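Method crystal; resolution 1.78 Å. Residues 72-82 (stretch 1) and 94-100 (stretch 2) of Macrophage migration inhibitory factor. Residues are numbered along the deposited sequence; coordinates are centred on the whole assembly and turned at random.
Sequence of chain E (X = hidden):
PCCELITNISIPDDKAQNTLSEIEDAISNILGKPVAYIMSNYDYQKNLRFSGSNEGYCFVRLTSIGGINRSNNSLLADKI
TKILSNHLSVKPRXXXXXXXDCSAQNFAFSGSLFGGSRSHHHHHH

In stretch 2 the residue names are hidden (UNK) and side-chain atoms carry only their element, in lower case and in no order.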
ATOM      1  N   ASN E  72      -2.178  16.669  18.705  1.00 16.41           N
ATOM      2  CA  ASN E  72      -2.124  17.426  17.449  1.00 16.74           C
ATOM      3  C   ASN E  72      -2.714  16.671  16.243  1.00 17.84           C
ATOM      4  O   ASN E  72      -2.797  17.241  15.176  1.00 18.59           O
ATOM      5  CB  ASN E  72      -0.656  17.855  17.205  1.00 16.68           C
ATOM      6  CG  ASN E  72       0.291  16.706  17.056  1.00 16.94           C
ATOM      7  OD1 ASN E  72      -0.042  15.630  16.560  1.00 16.82           O
ATOM      8  ND2 ASN E  72       1.548  16.944  17.425  1.00 16.26           N
ATOM      9  N   ASN E  73      -3.135  15.434  16.383  1.00 16.21           N
ATOM     10  CA  ASN E  73      -3.534  14.705  15.170  1.00 17.85           C
ATOM     11  C   ASN E  73      -4.852  15.135  14.585  1.00 19.06           C
ATOM     12  O   ASN E  73      -5.022  15.081  13.337  1.00 17.16           O
ATOM     13  CB  ASN E  73      -3.431  13.207  15.309  1.00 18.72           C
ATOM     14  CG  ASN E  73      -4.225  12.640  16.525  1.00 16.10           C
ATOM     15  OD1 ASN E  73      -5.085  13.286  17.109  1.00 17.88           O
ATOM     16  ND2 ASN E  73      -3.917  11.397  16.821  1.00 20.62           N
ATOM     17  N   SER E  74      -5.754  15.597  15.455  1.00 17.96           N
ATOM     18  CA  SER E  74      -6.989  16.158  14.987  1.00 18.96           C
ATOM     19  C   SER E  74      -6.752  17.500  14.257  1.00 18.26           C
ATOM     20  O   SER E  74      -7.308  17.739  13.191  1.00 16.80           O
ATOM     21  CB  SER E  74      -7.982  16.325  16.166  1.00 21.88           C
ATOM     22  OG  SER E  74      -9.200  16.824  15.632  1.00 25.70           O
ATOM     23  N   LEU E  75      -5.890  18.351  14.817  1.00 18.09           N
ATOM     24  CA  LEU E  75      -5.512  19.560  14.198  1.00 19.20           C
ATOM     25  C   LEU E  75      -4.930  19.314  12.782  1.00 17.61           C
ATOM     26  O   LEU E  75      -5.260  20.026  11.834  1.00 16.97           O
ATOM     27  CB  LEU E  75      -4.470  20.281  15.121  1.00 21.23           C
ATOM     28  CG  LEU E  75      -4.759  20.355  16.649  1.00 28.41           C
ATOM     29  CD1 LEU E  75      -5.753  21.521  16.943  1.00 34.26           C
ATOM     30  CD2 LEU E  75      -5.210  18.935  17.438  1.00 29.88           C
ATOM     31  N   LEU E  76      -4.020  18.355  12.666  1.00 14.22           N
ATOM     32  CA  LEU E  76      -3.416  18.001  11.351  1.00 15.36           C
ATOM     33  C   LEU E  76      -4.510  17.438  10.393  1.00 14.50           C
ATOM     34  O   LEU E  76      -4.563  17.811   9.212  1.00 14.25           O
ATOM     35  CB  LEU E  76      -2.336  16.965  11.567  1.00 15.60           C
ATOM     36  CG  LEU E  76      -1.534  16.595  10.301  1.00 19.29           C
ATOM     37  CD1 LEU E  76      -1.025  17.858   9.345  1.00 15.66           C
ATOM     38  CD2 LEU E  76      -0.365  15.673  10.674  1.00 20.24           C
ATOM     39  N   ALA E  77      -5.387  16.599  10.912  1.00 14.49           N
ATOM     40  CA  ALA E  77      -6.420  16.045  10.035  1.00 14.74           C
ATOM     41  C   ALA E  77      -7.354  17.147   9.516  1.00 14.39           C
ATOM     42  O   ALA E  77      -7.771  17.103   8.343  1.00 14.83           O
ATOM     43  CB  ALA E  77      -7.265  14.840  10.763  1.00 15.36           C
ATOM     44  N   ASP E  78      -7.662  18.132  10.368  1.00 14.10           N
ATOM     45  CA  ASP E  78      -8.504  19.271   9.993  1.00 16.67           C
ATOM     46  C   ASP E  78      -7.762  20.036   8.879  1.00 16.70           C
ATOM     47  O   ASP E  78      -8.335  20.314   7.828  1.00 16.22           O
ATOM     48  CB  ASP E  78      -8.735  20.131  11.212  1.00 16.39           C
ATOM     49  CG  ASP E  78      -9.709  21.330  10.962  1.00 26.31           C
ATOM     50  OD1 ASP E  78     -10.031  21.697   9.823  1.00 28.63           O
ATOM     51  OD2 ASP E  78     -10.182  21.897  11.954  1.00 28.00           O
ATOM     52  N   LYS E  79      -6.470  20.290   9.046  1.00 17.02           N
ATOM     53  CA  LYS E  79      -5.752  21.039   8.005  1.00 16.00           C
ATOM     54  C   LYS E  79      -5.676  20.299   6.678  1.00 15.30           C
ATOM     55  O   LYS E  79      -5.828  20.901   5.563  1.00 16.10           O
ATOM     56  CB  LYS E  79      -4.343  21.400   8.418  1.00 16.55           C
ATOM     57  CG  LYS E  79      -3.648  22.186   7.287  1.00 21.20           C
ATOM     58  CD  LYS E  79      -4.273  23.659   7.151  1.00 29.42           C
ATOM     59  CE  LYS E  79      -3.453  24.624   6.199  1.00 29.36           C
ATOM     60  NZ  LYS E  79      -4.209  25.928   6.132  1.00 35.53           N
ATOM     61  N   ILE E  80      -5.395  19.010   6.747  1.00 13.74           N
ATOM     62  CA  ILE E  80      -5.360  18.200   5.516  1.00 14.04           C
ATOM     63  C   ILE E  80      -6.737  18.185   4.807  1.00 14.86           C
ATOM     64  O   ILE E  80      -6.810  18.252   3.546  1.00 13.49           O
ATOM     65  CB  ILE E  80      -4.829  16.768   5.847  1.00 12.78           C
ATOM     66  CG1 ILE E  80      -3.336  16.875   6.216  1.00 14.33           C
ATOM     67  CG2 ILE E  80      -5.034  15.759   4.617  1.00 14.68           C
ATOM     68  CD1 ILE E  80      -2.753  15.527   6.784  1.00 18.28           C
ATOM     69  N   THR E  81      -7.795  18.041   5.588  1.00 13.87           N
ATOM     70  CA  THR E  81      -9.154  18.027   4.989  1.00 16.23           C
ATOM     71  C   THR E  81      -9.343  19.354   4.200  1.00 15.72           C
ATOM     72  O   THR E  81      -9.857  19.332   3.023  1.00 15.90           O
ATOM     73  CB  THR E  81     -10.231  17.849   6.045  1.00 13.71           C
ATOM     74  OG1 THR E  81     -10.026  16.595   6.701  1.00 17.14           O
ATOM     75  CG2 THR E  81     -11.667  17.836   5.446  1.00 17.61           C
ATOM     76  N   LYS E  82      -8.970  20.457   4.800  1.00 17.02           N
ATOM     77  CA  LYS E  82      -9.082  21.782   4.128  1.00 19.66           C
ATOM     78  C   LYS E  82      -8.264  21.924   2.858  1.00 21.24           C
ATOM     79  O   LYS E  82      -8.796  22.347   1.795  1.00 19.56           O
ATOM     80  CB  LYS E  82      -8.722  22.940   5.064  1.00 21.45           C
ATOM     81  CG  LYS E  82      -9.478  22.946   6.330  1.00 26.18           C
ATOM     82  CD  LYS E  82     -10.897  23.399   6.226  1.00 36.00           C
ATOM     83  CE  LYS E  82     -11.287  24.048   7.587  1.00 40.93           C
ATOM     84  NZ  LYS E  82     -11.895  23.079   8.592  1.00 35.86           N
ATOM     85  N   UNK E  94     -16.162  12.831   2.304  1.00 20.27           N
ATOM     86  CA  UNK E  94     -15.484  11.714   1.573  1.00 17.86           C
ATOM     87  C   UNK E  94     -13.964  11.969   1.595  1.00 18.48           C
ATOM     88  O   UNK E  94     -13.225  11.641   0.644  1.00 16.92           O
ATOM     89  c   UNK E  94     -16.027  11.643   0.170  1.00 19.13           C
ATOM     90  n   UNK E  94     -17.379   9.724  -1.987  1.00 16.20           N
ATOM     91  c   UNK E  94     -18.059  10.767  -1.262  1.00 19.43           C
ATOM     92  n   UNK E  94     -16.989   7.532  -2.581  1.00 17.08           N
ATOM     93  n   UNK E  94     -18.578   8.024  -0.992  1.00 20.51           N
ATOM     94  c   UNK E  94     -17.645   8.425  -1.866  1.00 16.45           C
ATOM     95  c   UNK E  94     -17.467  11.066   0.151  1.00 16.88           C
ATOM     96  N   UNK E  95     -13.532  12.540   2.720  1.00 18.23           N
ATOM     97  CA  UNK E  95     -12.114  12.561   3.151  1.00 17.15           C
ATOM     98  C   UNK E  95     -12.008  11.720   4.406  1.00 18.25           C
ATOM     99  O   UNK E  95     -12.801  11.885   5.377  1.00 17.28           O
ATOM    100  c   UNK E  95     -10.137  13.972   3.963  1.00 16.45           C
ATOM    101  c   UNK E  95     -11.618  13.959   3.464  1.00 17.25           C
ATOM    102  c   UNK E  95     -11.744  14.820   2.179  1.00 16.66           C
ATOM    103  N   UNK E  96     -11.036  10.810   4.410  1.00 16.68           N
ATOM    104  CA  UNK E  96     -10.860   9.964   5.608  1.00 18.12           C
ATOM    105  C   UNK E  96      -9.356   9.967   5.856  1.00 19.29           C
ATOM    106  O   UNK E  96      -8.597   9.753   4.931  1.00 16.16           O
ATOM    107  c   UNK E  96     -11.952   7.550   7.587  1.00 27.92           C
ATOM    108  c   UNK E  96     -11.388   8.557   5.317  1.00 18.93           C
ATOM    109  c   UNK E  96     -10.902   5.505   8.391  1.00 32.84           C
ATOM    110  c   UNK E  96     -11.801   6.540   8.591  1.00 28.69           C
ATOM    111  c   UNK E  96     -10.186   5.414   7.195  1.00 30.52           C
ATOM    112  o   UNK E  96     -10.722   4.515   9.354  1.00 36.50           O
ATOM    113  c   UNK E  96     -10.331   6.423   6.226  1.00 28.20           C
ATOM    114  c   UNK E  96     -11.206   7.509   6.418  1.00 21.19           C
ATOM    115  N   UNK E  97      -8.945  10.258   7.095  1.00 16.93           N
ATOM    116  CA  UNK E  97      -7.547  10.416   7.405  1.00 17.32           C
ATOM    117  C   UNK E  97      -7.204   9.416   8.493  1.00 18.13           C
ATOM    118  O   UNK E  97      -7.889   9.386   9.527  1.00 19.66           O
ATOM    119  c   UNK E  97      -5.736  11.955   8.272  1.00 14.13           C
ATOM    120  c   UNK E  97      -7.585  14.051   7.038  1.00 20.50           C
ATOM    121  c   UNK E  97      -7.283  11.794   7.842  1.00 17.12           C
ATOM    122  c   UNK E  97      -7.592  12.723   6.619  1.00 19.74           C
ATOM    123  N   UNK E  98      -6.178   8.607   8.271  1.00 17.33           N
ATOM    124  CA  UNK E  98      -5.764   7.623   9.222  1.00 18.92           C
ATOM    125  C   UNK E  98      -4.300   7.799   9.599  1.00 18.83           C
ATOM    126  O   UNK E  98      -3.452   8.032   8.719  1.00 18.18           O
ATOM    127  o   UNK E  98      -4.893   3.277   8.078  1.00 30.01           O
ATOM    128  o   UNK E  98      -7.055   3.488   8.478  1.00 36.25           O
ATOM    129  c   UNK E  98      -5.624   5.126   9.390  1.00 26.40           C
ATOM    130  c   UNK E  98      -6.001   6.281   8.582  1.00 19.48           C
ATOM    131  c   UNK E  98      -5.872   3.842   8.599  1.00 29.76           C
ATOM    132  N   UNK E  99      -4.000   7.682  10.913  1.00 18.23           N
ATOM    133  CA  UNK E  99      -2.646   7.862  11.457  1.00 19.15           C
ATOM    134  C   UNK E  99      -2.221   6.500  12.087  1.00 23.52           C
ATOM    135  O   UNK E  99      -2.908   5.947  12.920  1.00 21.64           O
ATOM    136  c   UNK E  99      -2.954  10.326  12.178  1.00 16.13           C
ATOM    137  c   UNK E  99      -3.553  12.988  11.438  1.00 15.46           C
ATOM    138  c   UNK E  99      -2.276  12.552  11.410  1.00 15.70           C
ATOM    139  c   UNK E  99      -1.971  11.197  11.776  1.00 17.43           C
ATOM    140  c   UNK E  99      -4.272  10.766  12.215  1.00 16.56           C
ATOM    141  c   UNK E  99      -4.577  12.122  11.835  1.00 15.98           C
ATOM    142  c   UNK E  99      -2.582   8.923  12.575  1.00 18.94           C
ATOM    143  N   UNK E 100      -1.109   5.939  11.661  1.00 29.29           N
ATOM    144  CA  UNK E 100      -0.581   4.679  12.259  1.00 35.90           C
ATOM    145  C   UNK E 100       0.822   4.957  12.719  1.00 39.70           C
ATOM    146  O   UNK E 100       1.589   5.537  11.963  1.00 39.75           O
ATOM    147  c   UNK E 100      -0.494   3.588  11.236  1.00 36.26           C
ATOM    148  c   UNK E 100       0.077   1.846   7.198  1.00 47.96           C
ATOM    149  n   UNK E 100       0.991   2.216   6.295  1.00 48.44           N
ATOM    150  c   UNK E 100      -1.552   3.554  10.185  1.00 41.00           C
ATOM    151  n   UNK E 100      -0.491   0.642   7.095  1.00 49.12           N
ATOM    152  c   UNK E 100      -1.291   2.371   9.214  1.00 46.25           C
ATOM    153  n   UNK E 100      -0.283   2.679   8.180  1.00 47.38           N
TER

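Position 94 carries seven side-chain atoms: three carbons in a row, a nitrogen, then a carbon bearing two more nitrogens. That terminal group is a guanidinium, so the residue is Arg94. It lies out of reach of stretch 1, and its three nitrogens are hydrogen-bonded elsewhere in the structure.

Position 95 has three carbons, the first bonded to the other two, and one arm of the fork nears Thr81 OG1. A fork at CB into two single carbons, with no heteroatom, identifies Val95. Its CA-to-CB bond points toward the helix, where CG1 lies 3.8 Å from Thr81 OG1.

Position 96 has one carbon leading to a six-carbon ring that bears a single oxygen, which makes it Tyr96. Its CA-to-CB bond points away from the helix, and it makes no contact there.

Position 97 has four carbons, forked at the first, with one arm two carbons long; the end of that longer arm meets Ala77, Ile80 and Thr81. Leucine would fork one carbon later, so this is Ile97. With chi1 m and chi2 t, it places CD1 3.3 Å from Ala77 O, 3.5 Å from Thr81 OG1, 3.8 Å from Ala77 CB and 3.9 Å from Ile80 CG2.

Position 98 has three carbons, the last carrying two oxygens. Such a carboxylate after two linking carbons is that of Glu98, which is out of reach of the helix.

Position 99 has one carbon and a ring of six carbons without oxygen, and the ring meets Asn73, Leu76 and Ala77. This is Phe99. Asn73 CB sits over one face of the ring, 3.8 Å from its centroid and 12° off the normal, a CH-pi arrangement. Near the ring plane, at the edge, Leu76 CD2 lies 3.7 Å from CE1 and Ala77 CB lies 4.0 Å from CE2. The ring tip also meets backbone, with CZ 3.2 Å from Asn73 O.

Position 100 repeats the three carbons, nitrogen and guanidinium carbon of position 94, giving Arg100, again out of reach of stretch 1.

The contact therefore rests on alternate strand residues, as expected when an extended strand presents one side to a helix. The axes approach to 9.3 Å at 145°, closer to antiparallel than parallel, and the CA register pairs Asn73 with Phe99, Ala77 with Ile97 and Thr81 with Val95: four helix residues for every two of the strand. Ala77 CA and Ile97 CA, 6.3 Å apart, are the closest of the three register pairs, and Ala77 has only a methyl side chain. No hydrogen bond crosses the interface; Thr81 OG1 instead donates to Ala77 O at 2.8 Å within the helix. Apolar side chains of the strand pack against a mixed helix surface of carbon atoms, backbone oxygens and the Thr81 hydroxyl; the contact buries 357 Å² summed over both sides.

Stretch 2, residues 94-100: RVYIEFR
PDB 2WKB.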